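Local coordinates for protein beta-galactosidase/beta-glucuronidase (Faecalibacterium prausnitzii L2-6, PDB 6MVF) that binds flavin mononucleotide and probably hydrolyses beta-glucuronides as a member of glycoside hydrolase family 2, at residues Arg297-His302 and Asn330-Ala335; Gln303-Lys308 and Ile559-Arg564; Tyr487-Ile492 and Glu507-Leu512; His531-Phe536 and Gly550-Gly555. One frame throughout, in Å; residues are numbered along the deposited sequence.

Interaction 1 (Arg297-His302 and Asn330-Ala335)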
# COMPACT_ATOMS: atom_id res chain seq x y z
N ARG A 297 -2.47 23.51 -27.63
CA ARG A 297 -3.32 24.42 -26.88
C ARG A 297 -3.16 24.10 -25.39
O ARG A 297 -3.60 23.04 -24.92
CB ARG A 297 -4.79 24.30 -27.32
CG ARG A 297 -5.02 24.57 -28.82
CD ARG A 297 -4.54 26.00 -29.21
NE ARG A 297 -4.80 26.35 -30.60
CZ ARG A 297 -3.86 26.51 -31.54
NH1 ARG A 297 -2.57 26.34 -31.25
NH2 ARG A 297 -4.20 26.84 -32.77
N GLY A 298 -2.53 25.00 -24.65
CA GLY A 298 -2.24 24.70 -23.27
C GLY A 298 -1.98 25.89 -22.36
O GLY A 298 -2.61 26.94 -22.50
N VAL A 299 -1.06 25.70 -21.41
CA VAL A 299 -0.92 26.60 -20.27
C VAL A 299 0.55 26.68 -19.89
O VAL A 299 1.37 25.86 -20.30
CB VAL A 299 -1.79 26.14 -19.06
CG1 VAL A 299 -3.23 25.98 -19.45
CG2 VAL A 299 -1.29 24.82 -18.51
N SER A 300 0.89 27.68 -19.09
CA SER A 300 2.15 27.76 -18.39
C SER A 300 1.92 27.38 -16.94
O SER A 300 0.79 27.40 -16.45
CB SER A 300 2.76 29.16 -18.49
OG SER A 300 3.09 29.45 -19.84
N ARG A 301 3.01 27.03 -16.24
CA ARG A 301 2.93 26.55 -14.87
C ARG A 301 4.17 26.98 -14.12
O ARG A 301 5.28 26.65 -14.54
CB ARG A 301 2.78 25.02 -14.84
CG ARG A 301 2.61 24.38 -13.46
CD ARG A 301 3.84 23.59 -13.01
NE ARG A 301 3.67 23.03 -11.67
CZ ARG A 301 4.61 22.35 -11.00
NH1 ARG A 301 5.81 22.13 -11.54
NH2 ARG A 301 4.34 21.86 -9.79
N HIS A 302 3.99 27.72 -13.02
CA HIS A 302 5.07 28.03 -12.08
C HIS A 302 5.17 26.92 -11.02
O HIS A 302 4.29 26.06 -10.92
CB HIS A 302 4.82 29.40 -11.45
CG HIS A 302 5.57 30.51 -12.10
ND1 HIS A 302 6.94 30.51 -12.22
CD2 HIS A 302 5.15 31.68 -12.64
CE1 HIS A 302 7.33 31.61 -12.83
NE2 HIS A 302 6.26 32.35 -13.09
N ASN A 330 -2.82 20.06 -24.04
CA ASN A 330 -1.84 19.12 -24.58
C ASN A 330 -0.42 19.67 -24.56
O ASN A 330 0.50 18.98 -25.00
CB ASN A 330 -2.20 18.71 -26.00
CG ASN A 330 -2.25 19.88 -26.95
OD1 ASN A 330 -1.95 21.02 -26.58
ND2 ASN A 330 -2.59 19.62 -28.21
N THR A 331 -0.23 20.90 -24.09
CA THR A 331 1.10 21.48 -24.01
C THR A 331 1.23 22.23 -22.70
O THR A 331 0.26 22.79 -22.18
CB THR A 331 1.39 22.41 -25.23
OG1 THR A 331 2.71 22.94 -25.15
CG2 THR A 331 0.38 23.55 -25.33
N ILE A 332 2.44 22.23 -22.15
CA ILE A 332 2.73 22.99 -20.95
C ILE A 332 4.03 23.73 -21.16
O ILE A 332 5.08 23.11 -21.38
CB ILE A 332 2.85 22.11 -19.70
CG1 ILE A 332 1.52 21.48 -19.33
CG2 ILE A 332 3.39 22.97 -18.55
CD1 ILE A 332 1.66 20.36 -18.29
N ARG A 333 3.99 25.06 -21.04
CA ARG A 333 5.20 25.87 -21.00
C ARG A 333 5.70 25.94 -19.56
O ARG A 333 5.03 26.51 -18.69
CB ARG A 333 4.97 27.26 -21.58
CG ARG A 333 6.19 28.14 -21.43
CD ARG A 333 5.96 29.54 -21.97
NE ARG A 333 7.14 30.37 -21.77
CZ ARG A 333 7.10 31.66 -21.47
NH1 ARG A 333 5.92 32.27 -21.32
NH2 ARG A 333 8.22 32.34 -21.31
N LEU A 334 6.87 25.38 -19.31
CA LEU A 334 7.41 25.28 -17.96
C LEU A 334 8.33 26.48 -17.67
O LEU A 334 9.55 26.38 -17.55
CB LEU A 334 8.13 23.95 -17.79
CG LEU A 334 7.07 22.90 -17.51
CD1 LEU A 334 7.67 21.54 -17.28
CD2 LEU A 334 6.21 23.33 -16.31
N ALA A 335 7.69 27.64 -17.55
CA ALA A 335 8.42 28.88 -17.31
C ALA A 335 8.77 29.00 -15.82
O ALA A 335 8.16 28.35 -14.98
CB ALA A 335 7.58 30.06 -17.79
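Val299 pairs with Ile332 and Ser300 with Arg333 in parallel register, joining the first two strands of the TIM barrel, whose connection through helix 314-327 makes a beta-alpha-beta unit. The strand axes approach to 4.6 Å and diverge by 25°. The ladder alternates between partners: Val299 N gives its hydrogen to Thr331 O, Val299 O accepts from Arg333 N at 2.8 Å, and Arg301 N reaches Arg333 O at 3.2 Å.

Side chains divide between two faces. Val299 and Ile332 share one, where CG2 of Val299 lies 4.4 Å from CG1 of Ile332, and Phe343 of helix 341-350 packs against Ile332. On the other, Ser300 OG rests against the aliphatic part of Arg333, 3.4 Å from its CB; that arginine then runs on, fully extended, to Glu357 and Asn398. Farther along, Leu334 CD2 meets Arg301 CD at 4.1 Å, the two side chains set at a slant to each other; Asp320 holds the Arg301 guanidinium by a salt bridge.

At the opposite end, chi1 of 60° sets the Asn330 carboxamide between its own backbone N and carbonyl carbon, which brings OD1 to the neighbouring strand. There Asn330 OD1 accepts the Arg297 N-H on an in-plane lone pair, at 2.8 Å.

Interaction 2 (Gln303-Lys308 and Ile559-Arg564)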
# COMPACT_ATOMS: atom_id res chain seq x y z
N GLN A 303 6.26 26.93 -10.23
CA GLN A 303 6.56 25.79 -9.35
C GLN A 303 6.27 26.04 -7.86
O GLN A 303 6.93 25.47 -6.98
CB GLN A 303 8.00 25.34 -9.56
CG GLN A 303 9.05 26.23 -8.96
CD GLN A 303 10.47 25.69 -9.16
OE1 GLN A 303 10.66 24.54 -9.53
NE2 GLN A 303 11.46 26.54 -8.92
N ASP A 304 5.26 26.83 -7.53
CA ASP A 304 5.00 27.15 -6.14
C ASP A 304 3.58 26.75 -5.76
O ASP A 304 2.76 26.42 -6.61
CB ASP A 304 5.26 28.65 -5.85
CG ASP A 304 4.37 29.60 -6.68
OD1 ASP A 304 3.62 29.16 -7.58
OD2 ASP A 304 4.43 30.83 -6.43
N LYS A 305 3.29 26.77 -4.45
CA LYS A 305 1.98 26.38 -3.94
C LYS A 305 1.74 27.11 -2.62
O LYS A 305 2.70 27.44 -1.92
CB LYS A 305 1.89 24.87 -3.75
CG LYS A 305 0.51 24.30 -3.73
CD LYS A 305 0.59 22.76 -3.74
CE LYS A 305 -0.78 22.14 -3.61
NZ LYS A 305 -0.77 20.67 -3.86
N LEU A 306 0.46 27.34 -2.30
CA LEU A 306 0.06 28.19 -1.17
C LEU A 306 0.82 27.90 0.12
O LEU A 306 0.63 26.85 0.74
CB LEU A 306 -1.44 28.07 -0.90
CG LEU A 306 -1.96 29.06 0.16
CD1 LEU A 306 -1.83 30.48 -0.32
CD2 LEU A 306 -3.40 28.78 0.54
N TYR A 307 1.66 28.86 0.53
CA TYR A 307 2.48 28.86 1.74
C TYR A 307 3.44 27.68 1.82
O TYR A 307 3.91 27.33 2.90
CB TYR A 307 1.62 28.97 3.01
CG TYR A 307 0.75 30.20 2.96
CD1 TYR A 307 1.29 31.43 2.61
CD2 TYR A 307 -0.62 30.12 3.20
CE1 TYR A 307 0.50 32.55 2.54
CE2 TYR A 307 -1.42 31.23 3.14
CZ TYR A 307 -0.86 32.45 2.80
OH TYR A 307 -1.67 33.58 2.72
N LYS A 308 3.77 27.08 0.70
CA LYS A 308 4.89 26.15 0.61
C LYS A 308 6.07 26.75 -0.12
O LYS A 308 7.10 26.07 -0.25
CB LYS A 308 4.49 24.87 -0.12
CG LYS A 308 3.68 23.89 0.64
CD LYS A 308 3.35 22.77 -0.30
CE LYS A 308 2.63 21.65 0.42
NZ LYS A 308 3.03 20.34 -0.16
N ILE A 559 -4.20 29.23 -6.21
CA ILE A 559 -2.82 28.89 -5.86
C ILE A 559 -2.75 27.69 -4.91
O ILE A 559 -1.71 27.03 -4.82
CB ILE A 559 -2.16 30.15 -5.28
CG1 ILE A 559 -0.65 30.01 -5.27
CG2 ILE A 559 -2.72 30.47 -3.92
CD1 ILE A 559 0.04 31.17 -4.60
N ASP A 560 -3.82 27.39 -4.21
CA ASP A 560 -3.89 26.22 -3.36
C ASP A 560 -4.38 24.99 -4.13
O ASP A 560 -4.61 23.94 -3.52
CB ASP A 560 -4.79 26.52 -2.15
CG ASP A 560 -6.19 26.98 -2.54
OD1 ASP A 560 -6.64 26.66 -3.67
OD2 ASP A 560 -6.84 27.68 -1.72
N ARG A 561 -4.55 25.11 -5.45
CA ARG A 561 -5.01 24.06 -6.36
C ARG A 561 -6.44 23.62 -6.09
O ARG A 561 -6.86 22.61 -6.65
CB ARG A 561 -4.09 22.83 -6.34
CG ARG A 561 -2.92 22.91 -7.34
CD ARG A 561 -2.08 24.18 -7.15
NE ARG A 561 -0.81 24.17 -7.87
CZ ARG A 561 0.01 25.22 -7.96
NH1 ARG A 561 -0.31 26.37 -7.36
NH2 ARG A 561 1.15 25.14 -8.64
N LYS A 562 -7.19 24.34 -5.28
CA LYS A 562 -8.51 23.89 -4.85
C LYS A 562 -9.66 24.37 -5.73
O LYS A 562 -10.63 23.62 -5.92
CB LYS A 562 -8.77 24.33 -3.40
CG LYS A 562 -7.95 23.59 -2.38
CD LYS A 562 -8.53 23.73 -0.98
CE LYS A 562 -7.79 22.82 -0.03
NZ LYS A 562 -7.75 21.43 -0.56
N THR A 563 -9.60 25.59 -6.26
CA THR A 563 -10.75 26.24 -6.87
C THR A 563 -10.47 26.55 -8.33
O THR A 563 -9.60 27.36 -8.65
CB THR A 563 -11.14 27.52 -6.10
OG1 THR A 563 -11.42 27.19 -4.75
CG2 THR A 563 -12.40 28.14 -6.68
N ARG A 564 -11.23 25.90 -9.21
CA ARG A 564 -11.20 26.16 -10.63
C ARG A 564 -12.05 27.39 -10.93
O ARG A 564 -13.26 27.41 -10.64
CB ARG A 564 -11.72 24.95 -11.38
CG ARG A 564 -10.84 23.72 -11.23
CD ARG A 564 -11.65 22.44 -11.39
NE ARG A 564 -10.80 21.26 -11.37
CZ ARG A 564 -10.22 20.78 -10.27
NH1 ARG A 564 -10.40 21.39 -9.10
NH2 ARG A 564 -9.43 19.70 -10.35
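Leu306 supplies most of the apolar part of the contact. Its CD1 meets CG2 of Ile559 at 3.7 Å, the two side chains running roughly perpendicular, whereas its CD2 touches CB of Asp560 at 3.8 Å, with leucine and aspartate side by side on the same heading. The aliphatic chain of Lys305 adds to this packing, its CG lying over one face of the Arg561 guanidinium, displaced from the centre of the group.

The hydrogen bonding centres on one backbone oxygen. Ile559 O receives a weak bond from Leu306 N at 3.3 Å and a second, from within its own segment, from Arg561 NH1 at 3.0 Å. This second donor lies above the carbonyl plane. A bend in the arginine chain at chi2 (55°) folds the guanidinium back over the turn, and its NH2 comes to 2.9 Å from Asp304 O. Asp560 OD1 accepts from Lys562 N, an Asx turn, and is also bonded to Thr558 OG1. Asp560 OD2 accepts from Ala266 N of the second subunit, so the contact reaches the interface with that chain.

The two cationic ends are both answered by helix 314-327: Arg561 NE by Asp320, Lys305 NZ by Asp316 and Gln319.

These are the beta-alpha loops that follow the first and last strands of the TIM barrel, meeting where the barrel closes on itself.

Interaction 3 (Tyr487-Ile492 and Glu507-Leu512)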
# COMPACT_ATOMS: atom_id res chain seq x y z
N TYR A 487 -0.61 34.90 -22.67
CA TYR A 487 -1.76 35.77 -22.75
C TYR A 487 -2.61 35.45 -21.54
O TYR A 487 -2.54 34.34 -21.00
CB TYR A 487 -2.54 35.57 -24.06
CG TYR A 487 -3.28 34.25 -24.16
CD1 TYR A 487 -2.63 33.09 -24.62
CD2 TYR A 487 -4.62 34.16 -23.80
CE1 TYR A 487 -3.32 31.88 -24.71
CE2 TYR A 487 -5.31 32.97 -23.90
CZ TYR A 487 -4.67 31.83 -24.35
OH TYR A 487 -5.39 30.67 -24.45
N GLY A 488 -3.40 36.41 -21.08
CA GLY A 488 -4.20 36.16 -19.91
C GLY A 488 -4.71 37.45 -19.29
O GLY A 488 -4.56 38.52 -19.85
N CYS A 489 -5.28 37.30 -18.11
CA CYS A 489 -6.08 38.37 -17.54
C CYS A 489 -6.31 38.01 -16.08
O CYS A 489 -6.43 36.83 -15.75
CB CYS A 489 -7.38 38.48 -18.33
SG CYS A 489 -8.57 39.55 -17.70
N GLU A 490 -6.32 39.01 -15.22
CA GLU A 490 -6.52 38.72 -13.81
C GLU A 490 -7.97 38.41 -13.54
O GLU A 490 -8.87 38.92 -14.20
CB GLU A 490 -6.09 39.89 -12.93
CG GLU A 490 -4.63 40.28 -13.14
CD GLU A 490 -3.73 39.69 -12.09
OE1 GLU A 490 -4.30 39.23 -11.07
OE2 GLU A 490 -2.48 39.69 -12.30
N GLY A 491 -8.18 37.53 -12.57
CA GLY A 491 -9.48 37.15 -12.06
C GLY A 491 -9.36 36.89 -10.57
O GLY A 491 -8.62 36.01 -10.13
N ILE A 492 -10.07 37.69 -9.78
CA ILE A 492 -10.07 37.57 -8.33
C ILE A 492 -11.51 37.22 -7.95
O ILE A 492 -12.43 38.00 -8.21
CB ILE A 492 -9.56 38.85 -7.67
CG1 ILE A 492 -8.11 39.07 -8.16
CG2 ILE A 492 -9.63 38.77 -6.16
CD1 ILE A 492 -7.37 40.23 -7.55
N GLU A 507 -14.16 37.89 -11.84
CA GLU A 507 -14.14 36.57 -12.46
C GLU A 507 -14.84 36.58 -13.81
O GLU A 507 -14.45 35.86 -14.73
CB GLU A 507 -14.80 35.55 -11.51
CG GLU A 507 -14.64 34.10 -11.93
CD GLU A 507 -15.21 33.07 -10.93
OE1 GLU A 507 -14.95 31.86 -11.18
OE2 GLU A 507 -15.89 33.43 -9.93
N GLU A 508 -15.88 37.41 -13.94
CA GLU A 508 -16.61 37.46 -15.20
C GLU A 508 -15.76 38.04 -16.31
O GLU A 508 -15.84 37.60 -17.46
CB GLU A 508 -17.90 38.28 -15.01
CG GLU A 508 -19.01 37.60 -14.21
CD GLU A 508 -18.70 37.46 -12.71
OE1 GLU A 508 -17.98 38.33 -12.17
OE2 GLU A 508 -19.18 36.48 -12.06
N TYR A 509 -14.92 39.03 -16.01
CA TYR A 509 -14.18 39.66 -17.10
C TYR A 509 -13.06 38.75 -17.58
O TYR A 509 -12.77 38.71 -18.78
CB TYR A 509 -13.61 41.03 -16.68
CG TYR A 509 -12.89 41.70 -17.83
CD1 TYR A 509 -13.59 42.37 -18.83
CD2 TYR A 509 -11.51 41.60 -17.94
CE1 TYR A 509 -12.92 42.95 -19.90
CE2 TYR A 509 -10.83 42.16 -19.01
CZ TYR A 509 -11.54 42.84 -19.99
OH TYR A 509 -10.85 43.41 -21.03
N GLN A 510 -12.44 38.02 -16.66
CA GLN A 510 -11.43 37.07 -17.07
C GLN A 510 -12.03 35.96 -17.92
O GLN A 510 -11.37 35.48 -18.85
CB GLN A 510 -10.75 36.50 -15.84
CG GLN A 510 -9.50 35.70 -16.13
CD GLN A 510 -9.20 34.69 -15.01
OE1 GLN A 510 -10.11 34.13 -14.41
NE2 GLN A 510 -7.91 34.48 -14.70
N ALA A 511 -13.28 35.58 -17.66
CA ALA A 511 -13.94 34.56 -18.48
C ALA A 511 -14.24 35.09 -19.88
O ALA A 511 -14.10 34.35 -20.86
CB ALA A 511 -15.22 34.06 -17.81
N LEU A 512 -14.64 36.36 -20.00
CA LEU A 512 -14.87 36.97 -21.31
C LEU A 512 -13.58 37.04 -22.12
O LEU A 512 -13.58 36.79 -23.32
CB LEU A 512 -15.45 38.38 -21.16
CG LEU A 512 -16.91 38.54 -20.73
CD1 LEU A 512 -17.22 40.01 -20.45
CD2 LEU A 512 -17.86 37.98 -21.78
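Cys489 and Gln510 form the close part of this contact, between the loop after strand 482-487 and the first turns of helix 507-522. Gln510 carries its amide across to the loop backbone: CG stands anti to the backbone N (chi1 -169°), the chain continues extended, and NE2 donates to Cys489 O at 3.0 Å with an N-H...O angle of 145°. NE2 also bonds to Gly555 O, so a single amide nitrogen grips two loops. Nearer the helix, CB of Gln510 lies 3.5 Å from Glu490 O. The thiol of Cys489 approaches the Tyr509 ring at its edge, near the ring plane, with SG 3.6 Å from CD2. This is a sulfur-aromatic contact, and the tyrosine hydroxyl is held farther away by Gly457 O.

Toward Ile492 the packing slackens. Ile492 O and Glu507 N are 4.0 Å apart, and the Glu507 carboxylate turns to Arg587 and the backbone of Asp566 instead. On this flank Gly491 O accepts from Asn264 of the second subunit.

The whole is a piece of the seventh beta-alpha unit of a TIM barrel, in which the loop leaving the strand folds back against the start of the helix it leads into.

Interaction 4 (His531-Phe536 and Gly550-Gly555)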
# COMPACT_ATOMS: atom_id res chain seq x y z
N HIS A 531 -0.24 29.40 -24.96
CA HIS A 531 -0.05 29.06 -23.55
C HIS A 531 -0.72 30.12 -22.68
O HIS A 531 -0.24 31.25 -22.61
CB HIS A 531 1.43 28.95 -23.21
CG HIS A 531 2.14 27.83 -23.89
ND1 HIS A 531 2.91 28.00 -25.01
CD2 HIS A 531 2.18 26.50 -23.60
CE1 HIS A 531 3.41 26.84 -25.39
NE2 HIS A 531 2.99 25.91 -24.55
N VAL A 532 -1.80 29.74 -22.00
CA VAL A 532 -2.41 30.62 -21.01
C VAL A 532 -1.40 30.98 -19.94
O VAL A 532 -0.79 30.10 -19.31
CB VAL A 532 -3.63 29.94 -20.37
CG1 VAL A 532 -4.13 30.78 -19.16
CG2 VAL A 532 -4.70 29.72 -21.40
N TRP A 533 -1.22 32.27 -19.71
CA TRP A 533 -0.58 32.73 -18.49
C TRP A 533 -1.71 33.02 -17.52
O TRP A 533 -2.51 33.93 -17.76
CB TRP A 533 0.29 33.96 -18.76
CG TRP A 533 1.21 34.29 -17.61
CD1 TRP A 533 1.03 35.27 -16.67
CD2 TRP A 533 2.44 33.65 -17.30
NE1 TRP A 533 2.09 35.27 -15.79
CE2 TRP A 533 2.97 34.28 -16.15
CE3 TRP A 533 3.17 32.61 -17.88
CZ2 TRP A 533 4.17 33.90 -15.58
CZ3 TRP A 533 4.36 32.24 -17.31
CH2 TRP A 533 4.86 32.89 -16.17
N ASN A 534 -1.84 32.21 -16.47
CA ASN A 534 -1.00 31.06 -16.13
C ASN A 534 -2.01 29.99 -15.64
O ASN A 534 -3.18 30.30 -15.45
CB ASN A 534 0.05 31.48 -15.05
CG ASN A 534 1.01 30.36 -14.66
OD1 ASN A 534 0.64 29.44 -13.93
ND2 ASN A 534 2.25 30.46 -15.11
N MET A 535 -1.58 28.73 -15.46
CA MET A 535 -2.51 27.70 -14.99
C MET A 535 -3.01 28.02 -13.59
O MET A 535 -4.21 27.87 -13.30
CB MET A 535 -1.84 26.32 -14.98
CG MET A 535 -2.77 25.20 -14.57
SD MET A 535 -4.16 24.88 -15.70
CE MET A 535 -5.14 23.72 -14.75
N PHE A 536 -2.10 28.42 -12.71
CA PHE A 536 -2.40 28.69 -11.32
C PHE A 536 -1.94 30.10 -10.99
O PHE A 536 -0.90 30.54 -11.49
CB PHE A 536 -1.68 27.72 -10.37
CG PHE A 536 -1.86 26.29 -10.72
CD1 PHE A 536 -3.07 25.64 -10.45
CD2 PHE A 536 -0.84 25.58 -11.32
CE1 PHE A 536 -3.24 24.30 -10.77
CE2 PHE A 536 -1.00 24.23 -11.65
CZ PHE A 536 -2.20 23.59 -11.39
N GLY A 550 0.78 40.30 -3.03
CA GLY A 550 1.69 39.17 -3.10
C GLY A 550 1.48 38.18 -4.23
O GLY A 550 2.15 37.13 -4.24
N ARG A 551 0.61 38.47 -5.19
CA ARG A 551 0.13 37.42 -6.08
C ARG A 551 0.00 37.91 -7.51
O ARG A 551 -0.40 39.05 -7.75
CB ARG A 551 -1.24 36.87 -5.63
CG ARG A 551 -1.31 36.43 -4.18
CD ARG A 551 -0.52 35.17 -3.96
NE ARG A 551 -0.47 34.85 -2.54
CZ ARG A 551 -1.47 34.31 -1.85
NH1 ARG A 551 -2.63 34.02 -2.43
NH2 ARG A 551 -1.32 34.08 -0.55
N ASN A 552 0.31 37.03 -8.44
CA ASN A 552 -0.27 37.09 -9.78
C ASN A 552 -1.52 36.21 -9.78
O ASN A 552 -1.45 35.02 -9.47
CB ASN A 552 0.74 36.64 -10.82
CG ASN A 552 0.27 36.88 -12.24
OD1 ASN A 552 -0.73 36.31 -12.67
ND2 ASN A 552 0.99 37.71 -12.99
N ASN A 553 -2.67 36.81 -10.08
CA ASN A 553 -3.95 36.12 -10.03
C ASN A 553 -4.56 35.91 -11.42
O ASN A 553 -5.78 35.97 -11.61
CB ASN A 553 -4.93 36.85 -9.12
CG ASN A 553 -4.61 36.67 -7.63
OD1 ASN A 553 -4.49 35.54 -7.12
ND2 ASN A 553 -4.45 37.78 -6.93
N LYS A 554 -3.70 35.65 -12.40
CA LYS A 554 -4.12 35.33 -13.76
C LYS A 554 -4.36 33.83 -13.94
O LYS A 554 -4.45 33.37 -15.09
CB LYS A 554 -3.09 35.83 -14.78
CG LYS A 554 -2.80 37.31 -14.69
CD LYS A 554 -2.24 37.88 -16.00
CE LYS A 554 -1.86 39.37 -15.85
NZ LYS A 554 -0.64 39.56 -14.97
N GLY A 555 -4.51 33.09 -12.84
CA GLY A 555 -4.66 31.65 -12.93
C GLY A 555 -6.04 31.23 -13.42
O GLY A 555 -7.04 31.93 -13.25
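A non-proline cis peptide between Trp533 and Asn534, at the end of the eighth strand of the TIM barrel, marks the place where Lys554 and Gly555 come alongside. Just after it, Asn534 N donates to Lys554 O at 3.2 Å; the bond is fairly straight at the hydrogen (158°), but the donor stands well above the carbonyl plane. The same residue's carbonyl, Asn534 O, receives a CA-H...O contact from Gly555 CA at 3.2 Å.

Two Asx turns shape the partners. In the first, OD1 of Asn534 accepts from Phe536 N in the carbonyl plane, on a lone pair; in the second, OD1 of Asn552 accepts from Lys554 N at 3.1 Å. Asn552 is thus held by its oxygen while ND2, which also donates to Asp152, comes to the edge of the Trp533 indole, 3.9 Å from NE1. The amide and ring planes are 87° apart. Lys554 CD lies at the indole edge too, and its CB is 3.6 Å from Trp533 O. A bend at chi4 (70°) turns the Lys554 amine, whose NZ bonds to Tyr459 OH.

Asn534 ND2 lies over one face of the indole, away from the ring centre. A cis peptide following a tryptophan at the end of the eighth strand is a recurring feature of the clan GH-A barrels, to which family 2 belongs.

All four contacts lie in the TIM barrel domain. Interactions 1, 2 and 4 gather near the seam where its first and last strands meet; interaction 3 belongs to the adjacent seventh beta-alpha unit. Interaction 1 comes first along the chain; interaction 2 spans the sequence from 303 to 564, crossing interaction 1 and enclosing interactions 3 and 4, which follow in series. Strands 292-300 and 529-532 are neighbours in the barrel sheet, so interactions 1 and 4, with centres about 11 Å apart, touch through backbone atoms of Ser300, Val532 and Met535. Interactions 3 and 4 have centres about 10 Å apart, joined by Tyr487 with Trp533 and Gly491 with Asn553. Interactions 2, 3 and 4 also touch the second subunit.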